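Local coordinates for putative peptidase (Parabacteroides merdae, PDB 4L8K), which probably cleaves peptide bonds as a serine peptidase of family S41, in the ClpP/crotonase clan, at residues N90-I95 with V288-E293; G126-G131 with L163-I168; F152-N157 with V215-H220. All blocks are in the same frame, centred on the assembly; numbering follows the deposited sequence.

Contact 1 (N90-I95 with V288-E293); sequences NFYKEI and VAITGE
I290 lies over the backbone of N90 and F91, and the side-chain amide of N90 accepts from the I290 backbone N. CB of I290, 4.2 Å from OD1 of N90, starts a side chain directed at the 90-95 segment. CG1 stands anti to the carbonyl carbon (chi1 -64°) and comes within 4.0 Å of the N90 carbonyl oxygen. CG2, the other branch, approaches CE2 of the Y92 ring at 4.2 Å. With chi2 at 180° the chain is extended, and its tip, CD1, settles over the peptide joining N90 to F91, 3.5 Å from the C atom of N90 and 3.6 Å from the N of F91. The same methyl meets the Y92 ring obliquely, 4.0 Å from CD2. The two side chains run antiparallel, CG2 and CD1 of I290 passing CE2 and CD2 of the Y92 ring.

The polar half of the contact is made by N90. Its OD1 accepts a hydrogen bond from the backbone N of I290 at 3.0 Å, with a moderately bent N-H...O angle of 151°, and it also packs against CA of A289 at 3.3 Å. A water donating both to OD1 and to the carbonyl oxygen of I290 bridges the two segments beside the direct bond. ND2 points to a weak bond with D243.

Y92 is the N-cap of helix 93-100 and T291 that of helix 292-296, whose D294 N is capped by the T291 hydroxyl; the contact therefore joins the approaches to two helices. Just before V288 runs strand 286-287, an outermost strand of the seven-stranded sheet. I295 of helix 292-296 touches both Y92 and I290, and helix 301-311 adds T301 against I290 and I302 against N90.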
# COMPACT_ATOMS: atom_id res chain seq x y z
N ASN A 90 -8.47 -4.96 -10.86
CA ASN A 90 -9.50 -4.09 -10.23
C ASN A 90 -9.28 -2.62 -10.50
O ASN A 90 -9.75 -1.76 -9.73
CB ASN A 90 -9.63 -4.36 -8.71
CG ASN A 90 -10.45 -5.60 -8.42
OD1 ASN A 90 -11.43 -5.89 -9.10
ND2 ASN A 90 -10.07 -6.38 -7.44
N PHE A 91 -8.63 -2.32 -11.65
CA PHE A 91 -8.36 -0.96 -12.14
C PHE A 91 -7.93 -1.06 -13.59
O PHE A 91 -7.12 -1.92 -13.92
CB PHE A 91 -7.25 -0.25 -11.30
CG PHE A 91 -6.96 1.17 -11.74
CD1 PHE A 91 -7.75 2.23 -11.30
CD2 PHE A 91 -5.93 1.43 -12.64
CE1 PHE A 91 -7.52 3.53 -11.75
CE2 PHE A 91 -5.70 2.74 -13.09
CZ PHE A 91 -6.49 3.77 -12.64
N TYR A 92 -8.47 -0.19 -14.45
CA TYR A 92 -8.13 -0.11 -15.87
C TYR A 92 -8.20 1.34 -16.24
O TYR A 92 -9.25 1.97 -16.08
CB TYR A 92 -9.08 -0.96 -16.76
CG TYR A 92 -9.11 -2.42 -16.38
CD1 TYR A 92 -8.13 -3.31 -16.83
CD2 TYR A 92 -10.08 -2.91 -15.50
CE1 TYR A 92 -8.14 -4.65 -16.46
CE2 TYR A 92 -10.09 -4.25 -15.11
CZ TYR A 92 -9.13 -5.12 -15.60
OH TYR A 92 -9.16 -6.43 -15.22
N LYS A 93 -7.06 1.89 -16.67
CA LYS A 93 -6.93 3.29 -17.08
C LYS A 93 -7.96 3.63 -18.18
O LYS A 93 -8.59 4.69 -18.12
CB LYS A 93 -5.47 3.53 -17.55
CG LYS A 93 -5.18 4.86 -18.23
CD LYS A 93 -4.98 6.03 -17.25
CE LYS A 93 -4.48 7.31 -17.91
NZ LYS A 93 -5.33 7.77 -19.06
N GLU A 94 -8.15 2.72 -19.15
CA GLU A 94 -9.07 2.91 -20.29
C GLU A 94 -10.53 3.06 -19.80
O GLU A 94 -11.27 3.87 -20.35
CB GLU A 94 -8.96 1.75 -21.30
CG GLU A 94 -7.57 1.60 -21.91
CD GLU A 94 -6.45 0.94 -21.10
OE1 GLU A 94 -6.72 0.38 -20.00
OE2 GLU A 94 -5.30 0.99 -21.58
N ILE A 95 -10.92 2.32 -18.74
CA ILE A 95 -12.26 2.44 -18.16
C ILE A 95 -12.33 3.75 -17.32
O ILE A 95 -13.33 4.47 -17.38
CB ILE A 95 -12.65 1.18 -17.34
CG1 ILE A 95 -12.78 -0.09 -18.22
CG2 ILE A 95 -13.91 1.40 -16.48
CD1 ILE A 95 -13.88 -0.26 -19.27
N VAL A 288 -15.51 -4.92 -3.40
CA VAL A 288 -16.11 -4.68 -4.72
C VAL A 288 -15.02 -5.01 -5.75
O VAL A 288 -13.89 -4.54 -5.61
CB VAL A 288 -16.74 -3.26 -4.95
CG1 VAL A 288 -17.46 -3.19 -6.29
CG2 VAL A 288 -17.70 -2.86 -3.84
N ALA A 289 -15.37 -5.80 -6.76
CA ALA A 289 -14.47 -6.19 -7.84
C ALA A 289 -15.02 -5.71 -9.17
O ALA A 289 -16.24 -5.81 -9.38
CB ALA A 289 -14.29 -7.73 -7.88
N ILE A 290 -14.15 -5.23 -10.08
CA ILE A 290 -14.59 -4.86 -11.44
C ILE A 290 -15.06 -6.15 -12.15
O ILE A 290 -14.36 -7.16 -12.13
CB ILE A 290 -13.52 -4.07 -12.24
CG1 ILE A 290 -13.23 -2.71 -11.54
CG2 ILE A 290 -13.99 -3.84 -13.72
CD1 ILE A 290 -12.18 -1.85 -12.26
N THR A 291 -16.28 -6.13 -12.69
CA THR A 291 -16.85 -7.30 -13.34
C THR A 291 -16.58 -7.28 -14.83
O THR A 291 -16.41 -6.21 -15.42
CB THR A 291 -18.34 -7.40 -13.06
OG1 THR A 291 -19.00 -6.30 -13.67
CG2 THR A 291 -18.64 -7.45 -11.58
N GLY A 292 -16.56 -8.46 -15.42
CA GLY A 292 -16.35 -8.66 -16.85
C GLY A 292 -17.41 -7.96 -17.70
O GLY A 292 -17.07 -7.39 -18.74
N GLU A 293 -18.68 -7.94 -17.24
CA GLU A 293 -19.76 -7.28 -17.97
C GLU A 293 -19.71 -5.75 -17.80
O GLU A 293 -20.18 -5.04 -18.68
CB GLU A 293 -21.15 -7.84 -17.58
CG GLU A 293 -21.58 -7.66 -16.13
CD GLU A 293 -21.08 -8.68 -15.12
OE1 GLU A 293 -20.24 -9.54 -15.48
OE2 GLU A 293 -21.55 -8.62 -13.97
O HOH W 1 -12.19 -7.87 -11.09

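Contact 2 (G126-G131 with L163-I168); sequences GSFSSG and LYSDRI
F128 and Y164 carry most of this contact, with G131 completing it as a backbone partner for the tyrosine ring. The F128 ring reaches the helix through its CD1-CE1 side: CE1 is 3.6 Å from CA of S165, and the same atom is 4.0 Å from the CD1 methyl of I168, both approached obliquely. F128 CD1 also meets CB of Y164 at 4.2 Å. The CD1-CE1 side of the ring spans about one turn of helix, from Y164 to I168, with the backbone C of Y164 near its plane.

The Y164 side chain extends from the helix toward the loop. CG is anti to the carbonyl carbon (chi1 -52°), and the ring lies with one face over CA of G131. That carbon sits 3.5 Å from the ring centroid and 15° off the normal, a CH-pi contact displaced toward the CZ side, where the CA-CZ distance is 3.4 Å. At the ring's edge, in its plane, the carbonyl oxygen of F128 approaches CD2 at 3.2 Å. The ring thus has G131 against one face, and F128 O and R167 NH1 at its edge.

The loop is shaped by a type I turn from S127 to S130 and by an ST turn, in which OG of S127 accepts from the N of S129. F128 also makes backbone hydrogen bonds with G159 and S161, and its ring meets F228 of helix 224-232 and, edge-to-face, Y125. The contact packs the loop leaving strand 120-125 against helix 162-169, beside the glycine-rich loop after N157, consistent with the ClpP/crotonase core of S41 peptidases.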
# COMPACT_ATOMS: atom_id res chain seq x y z
N GLY A 126 -2.55 8.70 -8.22
CA GLY A 126 -1.79 7.54 -8.67
C GLY A 126 -0.47 7.26 -8.00
O GLY A 126 0.02 6.13 -8.07
N SER A 127 0.16 8.27 -7.40
CA SER A 127 1.48 8.09 -6.80
C SER A 127 1.75 9.04 -5.66
O SER A 127 1.61 10.24 -5.86
CB SER A 127 2.57 8.28 -7.88
OG SER A 127 3.86 8.12 -7.31
N PHE A 128 2.21 8.52 -4.51
CA PHE A 128 2.62 9.36 -3.38
C PHE A 128 4.03 9.98 -3.64
O PHE A 128 4.54 10.68 -2.76
CB PHE A 128 2.56 8.61 -2.01
CG PHE A 128 1.17 8.51 -1.44
CD1 PHE A 128 0.62 9.57 -0.74
CD2 PHE A 128 0.38 7.40 -1.69
CE1 PHE A 128 -0.70 9.50 -0.26
CE2 PHE A 128 -0.93 7.33 -1.21
CZ PHE A 128 -1.45 8.37 -0.48
N SER A 129 4.63 9.75 -4.85
CA SER A 129 5.90 10.33 -5.31
C SER A 129 5.62 11.62 -6.07
O SER A 129 6.51 12.45 -6.24
CB SER A 129 6.67 9.36 -6.20
OG SER A 129 7.21 8.29 -5.45
N SER A 130 4.39 11.79 -6.53
CA SER A 130 3.94 13.00 -7.21
C SER A 130 3.29 13.88 -6.14
O SER A 130 2.23 13.55 -5.62
CB SER A 130 2.98 12.65 -8.34
OG SER A 130 2.99 13.67 -9.33
N GLY A 131 3.99 14.94 -5.78
CA GLY A 131 3.60 15.89 -4.75
C GLY A 131 2.27 16.60 -4.87
O GLY A 131 1.79 16.91 -5.97
N LEU A 163 5.39 12.32 3.31
CA LEU A 163 5.11 13.73 3.50
C LEU A 163 3.72 14.05 2.93
O LEU A 163 2.94 14.72 3.59
CB LEU A 163 6.21 14.59 2.84
CG LEU A 163 5.97 16.12 2.79
CD1 LEU A 163 6.29 16.76 4.12
CD2 LEU A 163 6.82 16.78 1.71
N TYR A 164 3.40 13.47 1.76
CA TYR A 164 2.11 13.70 1.09
C TYR A 164 1.03 12.85 1.69
O TYR A 164 -0.12 13.28 1.76
CB TYR A 164 2.25 13.47 -0.42
CG TYR A 164 3.40 14.29 -0.97
CD1 TYR A 164 3.46 15.67 -0.78
CD2 TYR A 164 4.46 13.67 -1.62
CE1 TYR A 164 4.54 16.42 -1.25
CE2 TYR A 164 5.52 14.41 -2.13
CZ TYR A 164 5.55 15.78 -1.94
OH TYR A 164 6.56 16.54 -2.47
N SER A 165 1.42 11.67 2.17
CA SER A 165 0.52 10.79 2.88
C SER A 165 -0.09 11.54 4.08
O SER A 165 -1.30 11.72 4.11
CB SER A 165 1.26 9.53 3.33
OG SER A 165 0.31 8.52 3.58
N ASP A 166 0.77 12.06 4.99
CA ASP A 166 0.37 12.82 6.19
C ASP A 166 -0.38 14.10 5.84
O ASP A 166 -1.35 14.43 6.52
CB ASP A 166 1.59 13.19 7.05
CG ASP A 166 1.83 12.28 8.23
OD1 ASP A 166 1.75 11.04 8.06
OD2 ASP A 166 2.16 12.79 9.31
N ARG A 167 0.06 14.82 4.79
CA ARG A 167 -0.55 16.08 4.36
C ARG A 167 -1.99 15.86 3.85
O ARG A 167 -2.86 16.65 4.19
CB ARG A 167 0.31 16.73 3.26
CG ARG A 167 -0.20 18.09 2.80
CD ARG A 167 0.71 18.66 1.74
NE ARG A 167 1.93 19.23 2.33
CZ ARG A 167 3.00 19.62 1.65
NH1 ARG A 167 3.04 19.51 0.32
NH2 ARG A 167 4.06 20.09 2.28
N ILE A 168 -2.23 14.80 3.07
CA ILE A 168 -3.59 14.51 2.58
C ILE A 168 -4.47 14.00 3.74
O ILE A 168 -5.50 14.59 3.99
CB ILE A 168 -3.61 13.54 1.36
CG1 ILE A 168 -2.89 14.19 0.15
CG2 ILE A 168 -5.04 13.17 0.97
CD1 ILE A 168 -2.28 13.11 -0.81

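Contact 3 (F152-N157 with V215-H220); sequences FDVRDN and VLTNRH
The backbones of F152-D153 and V215-L216 run parallel as neighbouring strands of the mixed seven-stranded sheet, part of the ClpP/crotonase core expected of an S41 peptidase. L216 bridges them: its N donates to the F152 carbonyl oxygen at 3.0 Å, and its O accepts from the N of V154 at 3.1 Å. After D153 the strand ends and a type II turn runs from V154 to N157, with D156 at a positive phi of 65°.

That turn is caught by N218, whose amide makes two bonds to D156: N218 OD1 accepts from D156 N and N218 ND2 donates to D156 OD1, both at 2.9 Å. The chi1 of N218 (67°) turns CG toward the turn, so that both amide ends meet D156. OD1 of D156 packs against CB of H220 at 3.3 Å, the two side chains lying alongside each other.

On the sheet face of D153 and L216, the CD1 methyl of L216 lies over one face of the R155 guanidinium, 3.8 Å from NH2. R155 bends at chi3 and grips D153 side-on: NE binds OD1, and NH2 forms a salt bridge with OD2 at 2.8 Å. NH2 has a second acidic partner in D300, and OD2 also bonds the hydroxyl of Y122, so this buried ion pair is tied in on several sides. D153 OD1 also accepts from the backbone N of R155 in an Asx turn; this N and NE reach OD1 from opposite faces of the carboxylate plane. ND2 of N218 meets D156 OD1 on its anti side, 31° out of the carboxylate plane.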
# COMPACT_ATOMS: atom_id res chain seq x y z
N PHE A 152 -11.96 9.12 -3.12
CA PHE A 152 -10.51 9.30 -3.13
C PHE A 152 -9.90 7.98 -3.61
O PHE A 152 -9.79 7.01 -2.87
CB PHE A 152 -9.96 9.77 -1.75
CG PHE A 152 -8.62 10.46 -1.89
CD1 PHE A 152 -7.44 9.71 -1.97
CD2 PHE A 152 -8.54 11.85 -1.99
CE1 PHE A 152 -6.20 10.35 -2.13
CE2 PHE A 152 -7.30 12.48 -2.15
CZ PHE A 152 -6.14 11.73 -2.20
N ASP A 153 -9.57 7.92 -4.88
CA ASP A 153 -9.10 6.68 -5.52
C ASP A 153 -7.58 6.57 -5.50
O ASP A 153 -6.88 7.35 -6.16
CB ASP A 153 -9.65 6.65 -6.97
CG ASP A 153 -9.49 5.37 -7.77
OD1 ASP A 153 -8.87 4.42 -7.25
OD2 ASP A 153 -9.99 5.32 -8.90
N VAL A 154 -7.07 5.57 -4.76
CA VAL A 154 -5.62 5.29 -4.65
C VAL A 154 -5.30 3.86 -5.19
O VAL A 154 -4.31 3.25 -4.79
CB VAL A 154 -5.05 5.50 -3.22
CG1 VAL A 154 -5.05 6.99 -2.84
CG2 VAL A 154 -5.75 4.63 -2.17
N ARG A 155 -6.15 3.34 -6.09
CA ARG A 155 -5.89 2.06 -6.73
C ARG A 155 -4.67 2.22 -7.63
O ARG A 155 -4.50 3.29 -8.23
CB ARG A 155 -7.09 1.60 -7.57
CG ARG A 155 -8.29 1.18 -6.74
CD ARG A 155 -9.49 0.81 -7.62
NE ARG A 155 -10.00 1.98 -8.34
CZ ARG A 155 -10.86 1.94 -9.35
NH1 ARG A 155 -11.30 0.77 -9.81
NH2 ARG A 155 -11.28 3.06 -9.91
N ASP A 156 -3.80 1.20 -7.70
CA ASP A 156 -2.58 1.21 -8.50
C ASP A 156 -1.56 2.26 -8.00
O ASP A 156 -0.71 2.68 -8.75
CB ASP A 156 -2.87 1.40 -9.99
CG ASP A 156 -3.18 0.10 -10.71
OD1 ASP A 156 -3.66 -0.85 -10.04
OD2 ASP A 156 -2.95 0.03 -11.93
N ASN A 157 -1.64 2.64 -6.72
CA ASN A 157 -0.70 3.58 -6.15
C ASN A 157 0.28 2.79 -5.27
O ASN A 157 -0.07 2.38 -4.16
CB ASN A 157 -1.43 4.70 -5.38
CG ASN A 157 -0.54 5.80 -4.82
OD1 ASN A 157 0.65 5.60 -4.53
ND2 ASN A 157 -1.12 7.00 -4.62
N VAL A 215 -12.78 5.70 -0.05
CA VAL A 215 -11.38 5.48 -0.44
C VAL A 215 -11.36 4.19 -1.27
O VAL A 215 -11.88 3.16 -0.82
CB VAL A 215 -10.37 5.46 0.75
CG1 VAL A 215 -8.95 5.04 0.30
CG2 VAL A 215 -10.32 6.81 1.46
N LEU A 216 -10.85 4.25 -2.51
CA LEU A 216 -10.82 3.08 -3.39
C LEU A 216 -9.45 2.44 -3.35
O LEU A 216 -8.44 3.13 -3.50
CB LEU A 216 -11.20 3.43 -4.85
CG LEU A 216 -12.52 4.19 -5.12
CD1 LEU A 216 -12.84 4.15 -6.61
CD2 LEU A 216 -13.72 3.58 -4.34
N THR A 217 -9.40 1.12 -3.10
CA THR A 217 -8.15 0.38 -3.00
C THR A 217 -8.15 -0.90 -3.85
O THR A 217 -9.21 -1.44 -4.17
CB THR A 217 -7.83 0.00 -1.51
OG1 THR A 217 -8.83 -0.88 -1.01
CG2 THR A 217 -7.73 1.20 -0.60
N ASN A 218 -6.96 -1.37 -4.20
CA ASN A 218 -6.77 -2.64 -4.89
C ASN A 218 -5.43 -3.22 -4.41
O ASN A 218 -4.75 -2.58 -3.63
CB ASN A 218 -6.88 -2.54 -6.43
CG ASN A 218 -5.82 -1.75 -7.14
OD1 ASN A 218 -4.91 -1.18 -6.54
ND2 ASN A 218 -5.93 -1.69 -8.45
N ARG A 219 -5.08 -4.44 -4.83
CA ARG A 219 -3.84 -5.10 -4.45
C ARG A 219 -2.61 -4.27 -4.85
O ARG A 219 -1.55 -4.40 -4.26
CB ARG A 219 -3.76 -6.52 -5.08
CG ARG A 219 -2.74 -7.44 -4.41
CD ARG A 219 -2.96 -7.62 -2.92
NE ARG A 219 -2.00 -8.61 -2.46
CZ ARG A 219 -1.82 -9.01 -1.22
NH1 ARG A 219 -2.42 -8.39 -0.21
NH2 ARG A 219 -0.97 -9.99 -0.96
N HIS A 220 -2.77 -3.40 -5.84
CA HIS A 220 -1.69 -2.55 -6.28
C HIS A 220 -1.64 -1.23 -5.50
O HIS A 220 -0.88 -0.35 -5.88
CB HIS A 220 -1.73 -2.37 -7.78
CG HIS A 220 -1.23 -3.58 -8.49
ND1 HIS A 220 -2.10 -4.47 -9.08
CD2 HIS A 220 0.03 -4.05 -8.65
CE1 HIS A 220 -1.34 -5.43 -9.61
NE2 HIS A 220 -0.06 -5.24 -9.35
O HOH W 2 1.05 0.18 -8.32

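Contact 3 lies between the other two, its centre about 12 Å from that of contact 1 and about 13 Å from that of contact 2, while contacts 1 and 2 do not touch, their centres about 24 Å apart. R155 ties contact 3 to contact 1 through a probable hydrogen bond from NH1 to N90 O, 3.0 Å, and F91 packs on R155, D156 and N218. Toward contact 2, N157 ND2 lies 3.3 Å from CD2 of F128, and CG2 of I168 rests on CZ of F152 at 3.7 Å. No ligand marks an active site; as in S41 relatives, the nucleophilic serine probably follows V215-H220, and the glycine-rich loop after N157 may help form the oxyanion hole.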